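Local coordinates for protein nucleoporin NUP170 (Chaetomium thermophilum, PDB 5HAX) that is a nucleoporin of the nuclear pore complex, where it probably acts as a structural adaptor of the inner-ring scaffold, at residues 226-231 and 246-251; 291-296 and 309-314; 600-605 and 715-720; 624-629 and 688-693. One frame throughout, in Å; residues are numbered along the deposited sequence.

Contact 1: 226-231 and 246-251; sequences QQEWLR and SNRSTI
Residues 246-251 form the tight connection between two strands of a four-stranded antiparallel sheet, a blade of the N-terminal beta-propeller, and they meet the chain that leads into the blade's first strand, 230-236. The evidence for the turn is a type I geometry from Ser246 to Ser249 together with an ST turn, in which Ser246 OG accepts from Arg248 N.

Hydrogen bonds do most of the joining. Asn247 clasps the backbone of Trp229 twice: its N reaches Trp229 O at 2.8 Å, in the carbonyl plane, while OD1 takes Trp229 N at 2.9 Å along a nearly straight N-H (168°), the donor standing above the amide's carbonyl plane. Ser246 OG, in the crowded position between N and carbonyl carbon, also accepts from Thr250 N and donates to the anti lone pair of Glu228 OE2 at 2.7 Å, so three bonds grip it. The carboxylate's other oxygen, OE1, forms a salt bridge with Arg252.

Stacking covers one face of the indole. The Asn247 amide lies flat over the Trp229 ring, the planes 8° apart, with CG 3.8 Å above the plane, and Asn247 CB makes a CH-pi contact 4.0 Å from the centroid of the five-membered ring. An alanine here in place of Trp229 would remove the indole and would probably leave the Asn247 amide less firmly oriented.

Waters complete the joint. One bridges Glu228 OE2 to Thr250 OG1, another links Arg231 NE to Asn247 O, and a third donates to Gln227 O at 2.9 Å while accepting from Asn247 ND2 and Arg248 NH2.

Contact 2: 291-296 and 309-314; sequences TNIVAL and LMALTD
Asp314 and Asn292 hold the open end of this antiparallel hairpin through a two-way exchange. Asp314 N donates to Asn292 O at 2.8 Å, nearly along the C=O axis, and Asn292 N answers by donating to Asp314 OD1 at 3.1 Å. The return bond is possible because Asp314 CG sits between its own backbone N and carbonyl carbon (chi1 56°), folding the carboxylate back so that OD1 is met from above its plane. Asn292 ND2 adds a weak bond to the same oxygen.

Further along, Val294 N reaches Leu312 O at 2.9 Å and Leu312 N reaches Ala295 O at 3.0 Å, the latter almost straight (173°). Leu312 is thus served by two successive residues instead of one, the signature of a beta bulge; Val294, with psi at -17°, is where the strand kinks.

Packing differs on the two faces. On that of Ile293, Leu296, Ala311 and Thr313, the Ala311 methyl meets Leu296 CD2 at 3.7 Å and Ile293 CG2 at 4.0 Å. Leu245 and Ile251 of the preceding propeller blade touch this face. On the side of Ala295 and Leu312, the Val294 CG2 methyl lies obliquely against Leu312 CD2 at 4.1 Å, and Phe391 of the following sheet touches Leu312.

The chemistry is therefore divided along the hairpin: hydrogen bonds of Asn292 and Asp314 continue the pairing beyond the strand ends, the register shifts by one at Val294 and Ala295, opposite Leu312, and the face carrying Leu296 and Ala311 meets the preceding blade through apolar side chains.

Contact 3: 600-605 and 715-720; sequences RTLWKA and LTYEQL
A type I turn from Leu602 to Ala605 presents two carbonyls to the first turn of helix 717-722: Trp603 O accepts from Glu718 N at 2.9 Å, on a lone pair, and Ala605 O from Tyr717 N at 3.1 Å, nearly along the C=O axis. Glu718 leaves the helix with CG anti to its backbone N (chi1 174°) and an extended chain, which carries it across the Trp603 indole. Its CB sits over the five-membered ring, 3.7 Å from the centroid, and its OE2 offers the syn lone pair to Lys604 NZ in a 2.9 Å salt bridge. Asn14 of the N-terminal helix bonds both Trp603 NE1 and Glu718 OE1. The helix start itself is a capping box: Thr716 OG1 accepts from Gln719 N at 3.1 Å, and Thr716 N donates to Gln719 OE1. This lies in the helical C-terminal part of the protein, consistent with the alpha-solenoid of this nucleoporin family. An alanine at Glu718 would lose the salt bridge and the bond to Asn14, and would probably loosen the turn's hold on the helix. Leu602 CG stands almost straight above the Tyr717 ring, 6° off its normal and 4.0 Å from the centroid.

Contact 4: 624-629 and 688-693; sequences KLVTIQ and FVLMLF
Leu625 and Leu690 share one conformation, CG anti to the carbonyl carbon (chi1 -69° and -68°) and an extended second torsion, so that each thrusts its methyls toward the opposite helix. Val689 places CG1 anti to its backbone N and joins them. The two segments form a loosely packed antiparallel helix pair in the helical C-terminal part of the protein, consistent with an alpha-solenoid: the local axes run at 154° and approach no closer than 11.1 Å. At that separation the backbones do not meet, and the nearest CA atoms, of Leu625 and Leu690, are 8.0 Å apart. Only side-chain tips touch, and no hydrogen bond crosses.

Leu625 CD1 serves two partners, lying 4.1 Å from Val689 CG1, whose side chain it crosses at about a right angle, and 4.3 Å from Leu690 CD2. Tyr717 packs on both Leu625 and Val689, and Ile686 on Leu625, so outside residues bridge much of the wide spacing. The other Leu690 methyl, CD1, turns to the edge of the contact, where Val626 CG2 meets it at 4.4 Å.

In the fold
From the N terminus, contact 1 comes first, joining the entry to one propeller blade with the turn between its second and third strands. Contact 2 follows in series and closes the hairpin that opens the next blade; the two centres lie about 12 Å apart, and Ser249 OG bonds Ile293 N between them, stitching the blades together. Far along the chain, on the opposite side of its centre, contact 3 closes a span of more than a hundred residues, and contact 4 falls within that span, pairing helices 622-640 and 663-694. Tyr717 and Leu602 of contact 3 pack onto contact 4. Centres of contacts 1 and 4 are about 55 Å apart.

Contact 1: 226-231 and 246-251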
# COMPACT_ATOMS: atom_id res chain seq x y z
N GLN A 226 25.38 -19.81 -22.49
CA GLN A 226 26.31 -18.72 -22.24
C GLN A 226 26.17 -18.22 -20.81
O GLN A 226 25.21 -18.53 -20.10
CB GLN A 226 26.06 -17.58 -23.24
CG GLN A 226 26.28 -17.98 -24.69
CD GLN A 226 25.85 -16.89 -25.66
OE1 GLN A 226 26.22 -15.73 -25.52
NE2 GLN A 226 25.05 -17.27 -26.66
N GLN A 227 27.15 -17.43 -20.37
CA GLN A 227 27.13 -16.89 -19.02
C GLN A 227 26.00 -15.87 -18.87
O GLN A 227 25.87 -14.94 -19.67
CB GLN A 227 28.46 -16.23 -18.67
CG GLN A 227 28.38 -15.43 -17.37
CD GLN A 227 29.72 -14.94 -16.87
OE1 GLN A 227 30.34 -14.06 -17.48
NE2 GLN A 227 30.17 -15.49 -15.75
N GLU A 228 25.19 -16.05 -17.83
CA GLU A 228 24.10 -15.15 -17.48
C GLU A 228 23.53 -15.62 -16.15
O GLU A 228 23.38 -16.82 -15.94
CB GLU A 228 23.01 -15.13 -18.56
CG GLU A 228 21.94 -14.06 -18.33
CD GLU A 228 20.80 -14.13 -19.35
OE1 GLU A 228 20.75 -15.10 -20.14
OE2 GLU A 228 19.97 -13.21 -19.36
N TRP A 229 23.23 -14.68 -15.25
CA TRP A 229 22.68 -15.01 -13.94
C TRP A 229 21.65 -13.95 -13.56
O TRP A 229 21.39 -13.00 -14.30
CB TRP A 229 23.79 -15.14 -12.90
CG TRP A 229 24.52 -13.87 -12.59
CD1 TRP A 229 24.17 -12.92 -11.67
CD2 TRP A 229 25.74 -13.41 -13.19
NE1 TRP A 229 25.09 -11.90 -11.67
CE2 TRP A 229 26.06 -12.18 -12.59
CE3 TRP A 229 26.58 -13.92 -14.18
CZ2 TRP A 229 27.19 -11.45 -12.95
CZ3 TRP A 229 27.70 -13.19 -14.53
CH2 TRP A 229 28.00 -11.97 -13.92
N LEU A 230 21.05 -14.11 -12.38
CA LEU A 230 19.92 -13.30 -11.96
C LEU A 230 20.33 -12.16 -11.05
O LEU A 230 21.29 -12.26 -10.28
CB LEU A 230 18.86 -14.16 -11.26
CG LEU A 230 18.18 -15.22 -12.12
CD1 LEU A 230 17.06 -15.88 -11.34
CD2 LEU A 230 17.64 -14.64 -13.43
N ARG A 231 19.58 -11.06 -11.15
CA ARG A 231 19.67 -9.93 -10.24
C ARG A 231 18.48 -9.83 -9.28
O ARG A 231 18.56 -9.08 -8.31
CB ARG A 231 19.76 -8.62 -11.04
CG ARG A 231 21.18 -8.16 -11.39
CD ARG A 231 21.13 -7.00 -12.39
NE ARG A 231 21.96 -5.86 -12.00
CZ ARG A 231 21.67 -5.03 -11.00
NH1 ARG A 231 22.48 -4.01 -10.73
NH2 ARG A 231 20.57 -5.21 -10.28
N SER A 246 17.83 -10.57 -15.18
CA SER A 246 19.17 -11.10 -15.33
C SER A 246 20.20 -9.97 -15.34
O SER A 246 19.87 -8.79 -15.40
CB SER A 246 19.29 -11.93 -16.62
OG SER A 246 19.68 -11.12 -17.72
N ASN A 247 21.47 -10.37 -15.26
CA ASN A 247 22.57 -9.41 -15.29
C ASN A 247 22.73 -8.76 -16.65
O ASN A 247 23.38 -7.71 -16.75
CB ASN A 247 23.88 -10.10 -14.91
CG ASN A 247 24.32 -11.11 -15.95
OD1 ASN A 247 23.59 -12.04 -16.27
ND2 ASN A 247 25.50 -10.90 -16.51
N ARG A 248 22.18 -9.37 -17.70
CA ARG A 248 22.14 -8.77 -19.03
C ARG A 248 20.88 -7.96 -19.27
O ARG A 248 20.60 -7.58 -20.41
CB ARG A 248 22.25 -9.86 -20.10
CG ARG A 248 23.42 -10.81 -19.89
CD ARG A 248 23.54 -11.82 -21.02
NE ARG A 248 23.89 -11.17 -22.29
CZ ARG A 248 25.13 -10.85 -22.64
NH1 ARG A 248 25.35 -10.27 -23.81
NH2 ARG A 248 26.15 -11.11 -21.84
N SER A 249 20.10 -7.69 -18.21
CA SER A 249 18.86 -6.92 -18.28
C SER A 249 17.77 -7.65 -19.06
O SER A 249 16.86 -7.00 -19.58
CB SER A 249 19.11 -5.53 -18.86
OG SER A 249 20.07 -4.83 -18.09
N THR A 250 17.84 -8.97 -19.14
CA THR A 250 16.77 -9.76 -19.75
C THR A 250 15.66 -10.00 -18.73
O THR A 250 15.93 -10.37 -17.59
CB THR A 250 17.31 -11.10 -20.25
OG1 THR A 250 18.25 -10.88 -21.31
CG2 THR A 250 16.18 -11.99 -20.77
N ILE A 251 14.42 -9.80 -19.17
CA ILE A 251 13.24 -9.99 -18.34
C ILE A 251 12.55 -11.27 -18.79
O ILE A 251 12.14 -11.38 -19.95
CB ILE A 251 12.27 -8.79 -18.43
CG1 ILE A 251 12.97 -7.50 -18.01
CG2 ILE A 251 11.03 -9.04 -17.58
CD1 ILE A 251 12.14 -6.25 -18.26
O HOH W 1 26.76 -12.26 -18.94
O HOH W 2 19.46 -13.09 -22.20
O HOH W 3 23.76 -5.88 -14.38

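Contact 2: 291-296 and 309-314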
# COMPACT_ATOMS: atom_id res chain seq x y z
N THR A 291 22.97 0.83 -21.33
CA THR A 291 22.19 1.01 -20.12
C THR A 291 21.83 -0.34 -19.50
O THR A 291 21.56 -1.32 -20.20
CB THR A 291 20.92 1.80 -20.44
OG1 THR A 291 21.28 3.01 -21.12
CG2 THR A 291 20.14 2.14 -19.18
N ASN A 292 21.82 -0.38 -18.16
CA ASN A 292 21.46 -1.57 -17.40
C ASN A 292 20.11 -1.36 -16.72
O ASN A 292 19.80 -0.26 -16.26
CB ASN A 292 22.52 -1.88 -16.33
CG ASN A 292 23.86 -2.29 -16.92
OD1 ASN A 292 23.93 -3.19 -17.75
ND2 ASN A 292 24.92 -1.62 -16.48
N ILE A 293 19.31 -2.42 -16.67
CA ILE A 293 18.10 -2.46 -15.85
C ILE A 293 18.50 -3.02 -14.49
O ILE A 293 19.00 -4.15 -14.40
CB ILE A 293 17.00 -3.31 -16.51
CG1 ILE A 293 16.58 -2.68 -17.84
CG2 ILE A 293 15.79 -3.44 -15.58
CD1 ILE A 293 15.56 -3.49 -18.63
N VAL A 294 18.27 -2.24 -13.43
CA VAL A 294 18.75 -2.60 -12.10
C VAL A 294 17.67 -3.19 -11.20
O VAL A 294 18.00 -3.82 -10.18
CB VAL A 294 19.38 -1.38 -11.41
CG1 VAL A 294 20.55 -0.84 -12.23
CG2 VAL A 294 18.34 -0.29 -11.16
N ALA A 295 16.39 -3.03 -11.54
CA ALA A 295 15.33 -3.53 -10.67
C ALA A 295 14.03 -3.64 -11.44
O ALA A 295 13.79 -2.90 -12.40
CB ALA A 295 15.14 -2.62 -9.45
N LEU A 296 13.19 -4.57 -11.01
CA LEU A 296 11.82 -4.71 -11.48
C LEU A 296 10.86 -4.50 -10.32
O LEU A 296 11.23 -4.59 -9.15
CB LEU A 296 11.57 -6.09 -12.11
CG LEU A 296 12.49 -6.51 -13.26
CD1 LEU A 296 12.11 -7.89 -13.76
CD2 LEU A 296 12.46 -5.50 -14.40
N LEU A 309 4.34 -4.41 -15.32
CA LEU A 309 5.68 -4.41 -14.76
C LEU A 309 6.33 -3.04 -14.95
O LEU A 309 6.18 -2.42 -16.00
CB LEU A 309 6.52 -5.49 -15.44
CG LEU A 309 7.86 -5.86 -14.81
CD1 LEU A 309 7.65 -6.54 -13.47
CD2 LEU A 309 8.64 -6.76 -15.76
N MET A 310 7.05 -2.60 -13.92
CA MET A 310 7.93 -1.45 -14.01
C MET A 310 9.38 -1.93 -13.98
O MET A 310 9.73 -2.81 -13.20
CB MET A 310 7.70 -0.45 -12.87
CG MET A 310 8.40 0.89 -13.08
SD MET A 310 8.52 1.90 -11.60
CE MET A 310 9.81 1.02 -10.70
N ALA A 311 10.21 -1.34 -14.84
CA ALA A 311 11.63 -1.64 -14.89
C ALA A 311 12.40 -0.33 -14.75
O ALA A 311 12.09 0.65 -15.43
CB ALA A 311 12.00 -2.35 -16.20
N LEU A 312 13.39 -0.33 -13.87
CA LEU A 312 14.19 0.86 -13.58
C LEU A 312 15.57 0.70 -14.20
O LEU A 312 16.25 -0.30 -13.97
CB LEU A 312 14.32 1.07 -12.07
CG LEU A 312 15.12 2.31 -11.65
CD1 LEU A 312 14.40 3.58 -12.06
CD2 LEU A 312 15.38 2.30 -10.16
N THR A 313 15.98 1.70 -14.98
CA THR A 313 17.32 1.73 -15.56
C THR A 313 18.29 2.40 -14.60
O THR A 313 17.90 3.10 -13.66
CB THR A 313 17.32 2.50 -16.89
OG1 THR A 313 17.07 3.89 -16.64
CG2 THR A 313 16.28 1.95 -17.85
N ASP A 314 19.59 2.18 -14.84
CA ASP A 314 20.60 2.83 -14.01
C ASP A 314 20.69 4.33 -14.28
O ASP A 314 21.34 5.04 -13.52
CB ASP A 314 21.97 2.18 -14.22
CG ASP A 314 22.41 2.15 -15.67
OD1 ASP A 314 23.27 1.31 -16.00
OD2 ASP A 314 21.91 2.95 -16.48

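Contact 3: 600-605 and 715-720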
# COMPACT_ATOMS: atom_id res chain seq x y z
N ARG A 600 -17.38 4.70 3.89
CA ARG A 600 -17.29 3.98 2.62
C ARG A 600 -17.11 2.48 2.83
O ARG A 600 -17.60 1.68 2.02
CB ARG A 600 -16.16 4.55 1.77
CG ARG A 600 -14.77 4.15 2.23
CD ARG A 600 -13.70 5.07 1.65
NE ARG A 600 -13.74 5.12 0.19
CZ ARG A 600 -13.04 4.31 -0.61
NH1 ARG A 600 -13.14 4.45 -1.93
NH2 ARG A 600 -12.25 3.38 -0.11
N THR A 601 -16.42 2.08 3.89
CA THR A 601 -16.25 0.65 4.18
C THR A 601 -17.53 -0.01 4.68
O THR A 601 -17.60 -1.24 4.71
CB THR A 601 -15.15 0.44 5.21
OG1 THR A 601 -15.52 1.05 6.45
CG2 THR A 601 -13.82 1.02 4.73
N LEU A 602 -18.54 0.78 5.06
CA LEU A 602 -19.78 0.28 5.66
C LEU A 602 -20.94 0.24 4.68
O LEU A 602 -21.62 -0.78 4.56
CB LEU A 602 -20.16 1.16 6.85
CG LEU A 602 -19.96 0.61 8.26
CD1 LEU A 602 -18.55 0.08 8.44
CD2 LEU A 602 -20.26 1.70 9.28
N TRP A 603 -21.15 1.35 3.96
CA TRP A 603 -22.38 1.63 3.24
C TRP A 603 -22.97 0.41 2.52
O TRP A 603 -24.07 -0.04 2.84
CB TRP A 603 -22.11 2.76 2.24
CG TRP A 603 -23.33 3.44 1.73
CD1 TRP A 603 -23.87 3.33 0.49
CD2 TRP A 603 -24.16 4.36 2.45
NE1 TRP A 603 -24.99 4.12 0.38
CE2 TRP A 603 -25.19 4.76 1.58
CE3 TRP A 603 -24.14 4.88 3.75
CZ2 TRP A 603 -26.19 5.66 1.96
CZ3 TRP A 603 -25.13 5.78 4.12
CH2 TRP A 603 -26.14 6.15 3.23
N LYS A 604 -22.24 -0.12 1.54
CA LYS A 604 -22.76 -1.21 0.72
C LYS A 604 -22.50 -2.59 1.31
O LYS A 604 -22.89 -3.59 0.70
CB LYS A 604 -22.15 -1.13 -0.69
CG LYS A 604 -22.57 0.10 -1.48
CD LYS A 604 -24.04 0.05 -1.85
CE LYS A 604 -24.45 1.27 -2.66
NZ LYS A 604 -25.86 1.19 -3.11
N ALA A 605 -21.86 -2.67 2.47
CA ALA A 605 -21.55 -3.95 3.08
C ALA A 605 -22.77 -4.52 3.80
O ALA A 605 -23.61 -3.79 4.33
CB ALA A 605 -20.40 -3.81 4.07
N LEU A 715 -29.33 -7.62 4.62
CA LEU A 715 -29.44 -6.24 5.09
C LEU A 715 -28.09 -5.55 4.98
O LEU A 715 -27.09 -6.03 5.52
CB LEU A 715 -29.94 -6.20 6.53
CG LEU A 715 -29.87 -4.82 7.21
CD1 LEU A 715 -30.90 -3.88 6.61
CD2 LEU A 715 -30.04 -4.95 8.71
N THR A 716 -28.06 -4.42 4.29
CA THR A 716 -26.87 -3.59 4.18
C THR A 716 -26.93 -2.45 5.19
O THR A 716 -27.98 -2.14 5.76
CB THR A 716 -26.71 -3.03 2.77
OG1 THR A 716 -27.74 -2.07 2.51
CG2 THR A 716 -26.78 -4.14 1.73
N TYR A 717 -25.78 -1.81 5.41
CA TYR A 717 -25.75 -0.64 6.28
C TYR A 717 -26.51 0.53 5.67
O TYR A 717 -27.16 1.29 6.38
CB TYR A 717 -24.30 -0.24 6.57
CG TYR A 717 -23.70 -0.99 7.74
CD1 TYR A 717 -23.93 -0.57 9.05
CD2 TYR A 717 -22.90 -2.11 7.54
CE1 TYR A 717 -23.38 -1.25 10.12
CE2 TYR A 717 -22.34 -2.79 8.60
CZ TYR A 717 -22.59 -2.36 9.89
OH TYR A 717 -22.04 -3.03 10.96
N GLU A 718 -26.45 0.67 4.34
CA GLU A 718 -27.23 1.70 3.67
C GLU A 718 -28.71 1.56 3.99
O GLU A 718 -29.39 2.54 4.33
CB GLU A 718 -27.02 1.63 2.15
CG GLU A 718 -27.91 2.57 1.36
CD GLU A 718 -27.75 2.41 -0.14
OE1 GLU A 718 -28.19 3.32 -0.88
OE2 GLU A 718 -27.21 1.38 -0.58
N GLN A 719 -29.24 0.33 3.89
CA GLN A 719 -30.65 0.10 4.16
C GLN A 719 -30.98 0.39 5.62
O GLN A 719 -32.02 0.99 5.93
CB GLN A 719 -31.02 -1.33 3.80
CG GLN A 719 -30.86 -1.64 2.31
CD GLN A 719 -30.65 -3.12 2.03
OE1 GLN A 719 -30.45 -3.93 2.94
NE2 GLN A 719 -30.70 -3.49 0.75
N LEU A 720 -30.10 -0.03 6.53
CA LEU A 720 -30.28 0.26 7.95
C LEU A 720 -30.34 1.77 8.20
O LEU A 720 -31.12 2.24 9.03
CB LEU A 720 -29.15 -0.37 8.75
CG LEU A 720 -29.10 -0.09 10.25
CD1 LEU A 720 -30.29 -0.72 10.95
CD2 LEU A 720 -27.79 -0.60 10.84

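Contact 4: 624-629 and 688-693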
# COMPACT_ATOMS: atom_id res chain seq x y z
N LYS A 624 -13.72 -1.37 14.37
CA LYS A 624 -13.85 -0.46 13.25
C LYS A 624 -15.14 0.34 13.33
O LYS A 624 -15.17 1.53 12.98
CB LYS A 624 -13.78 -1.24 11.93
CG LYS A 624 -13.73 -0.37 10.69
CD LYS A 624 -12.42 0.39 10.58
CE LYS A 624 -12.42 1.30 9.37
NZ LYS A 624 -11.07 1.38 8.75
N LEU A 625 -16.22 -0.29 13.78
CA LEU A 625 -17.49 0.42 13.93
C LEU A 625 -17.39 1.53 14.97
O LEU A 625 -18.03 2.58 14.82
CB LEU A 625 -18.60 -0.56 14.30
CG LEU A 625 -19.01 -1.54 13.19
CD1 LEU A 625 -19.88 -2.65 13.76
CD2 LEU A 625 -19.73 -0.82 12.06
N VAL A 626 -16.58 1.33 16.01
CA VAL A 626 -16.43 2.34 17.05
C VAL A 626 -15.76 3.58 16.48
O VAL A 626 -16.25 4.70 16.65
CB VAL A 626 -15.64 1.77 18.24
CG1 VAL A 626 -15.26 2.87 19.23
CG2 VAL A 626 -16.45 0.69 18.94
N THR A 627 -14.61 3.40 15.82
CA THR A 627 -13.88 4.55 15.29
C THR A 627 -14.72 5.32 14.27
O THR A 627 -14.72 6.55 14.26
CB THR A 627 -12.57 4.09 14.65
OG1 THR A 627 -12.84 3.20 13.56
CG2 THR A 627 -11.69 3.39 15.67
N ILE A 628 -15.44 4.60 13.40
CA ILE A 628 -16.31 5.26 12.44
C ILE A 628 -17.34 6.11 13.16
O ILE A 628 -17.57 7.28 12.82
CB ILE A 628 -16.98 4.22 11.52
CG1 ILE A 628 -15.93 3.54 10.64
CG2 ILE A 628 -18.05 4.88 10.65
CD1 ILE A 628 -16.45 2.35 9.87
N GLN A 629 -17.98 5.54 14.19
CA GLN A 629 -18.99 6.27 14.95
C GLN A 629 -18.38 7.50 15.62
O GLN A 629 -18.98 8.58 15.60
CB GLN A 629 -19.62 5.36 15.99
CG GLN A 629 -20.63 6.06 16.88
CD GLN A 629 -21.37 5.11 17.79
OE1 GLN A 629 -22.60 5.16 17.90
NE2 GLN A 629 -20.63 4.23 18.46
N PHE A 688 -26.98 0.42 17.21
CA PHE A 688 -27.87 -0.73 17.16
C PHE A 688 -27.12 -2.01 16.85
O PHE A 688 -27.38 -3.06 17.46
CB PHE A 688 -28.97 -0.49 16.13
CG PHE A 688 -29.69 -1.74 15.72
CD1 PHE A 688 -29.41 -2.35 14.51
CD2 PHE A 688 -30.63 -2.32 16.56
CE1 PHE A 688 -30.07 -3.50 14.14
CE2 PHE A 688 -31.29 -3.47 16.19
CZ PHE A 688 -31.01 -4.06 14.98
N VAL A 689 -26.18 -1.96 15.89
CA VAL A 689 -25.43 -3.16 15.54
C VAL A 689 -24.55 -3.59 16.70
O VAL A 689 -24.41 -4.79 16.98
CB VAL A 689 -24.60 -2.90 14.26
CG1 VAL A 689 -23.69 -4.09 13.96
CG2 VAL A 689 -25.52 -2.62 13.08
N LEU A 690 -23.93 -2.63 17.39
CA LEU A 690 -23.09 -2.97 18.54
C LEU A 690 -23.92 -3.59 19.66
O LEU A 690 -23.51 -4.60 20.26
CB LEU A 690 -22.37 -1.72 19.04
CG LEU A 690 -21.30 -1.15 18.11
CD1 LEU A 690 -20.82 0.20 18.62
CD2 LEU A 690 -20.13 -2.11 17.98
N MET A 691 -25.08 -3.01 19.95
CA MET A 691 -26.00 -3.60 20.91
C MET A 691 -26.35 -5.03 20.52
O MET A 691 -26.38 -5.93 21.37
CB MET A 691 -27.27 -2.75 20.99
CG MET A 691 -28.39 -3.32 21.86
SD MET A 691 -29.35 -4.65 21.11
CE MET A 691 -30.14 -3.80 19.74
N LEU A 692 -26.61 -5.25 19.24
CA LEU A 692 -27.07 -6.56 18.77
C LEU A 692 -26.05 -7.65 19.10
O LEU A 692 -26.40 -8.69 19.67
CB LEU A 692 -27.33 -6.50 17.27
CG LEU A 692 -27.94 -7.72 16.60
CD1 LEU A 692 -29.31 -8.03 17.18
CD2 LEU A 692 -28.02 -7.49 15.10
N PHE A 693 -24.78 -7.42 18.76
CA PHE A 693 -23.74 -8.42 18.95
C PHE A 693 -23.20 -8.47 20.37
O PHE A 693 -22.40 -9.36 20.68
CB PHE A 693 -22.60 -8.18 17.96
CG PHE A 693 -22.92 -8.63 16.57
CD1 PHE A 693 -23.42 -7.74 15.64
CD2 PHE A 693 -22.73 -9.95 16.20
CE1 PHE A 693 -23.71 -8.16 14.36
CE2 PHE A 693 -23.02 -10.38 14.93
CZ PHE A 693 -23.51 -9.48 14.00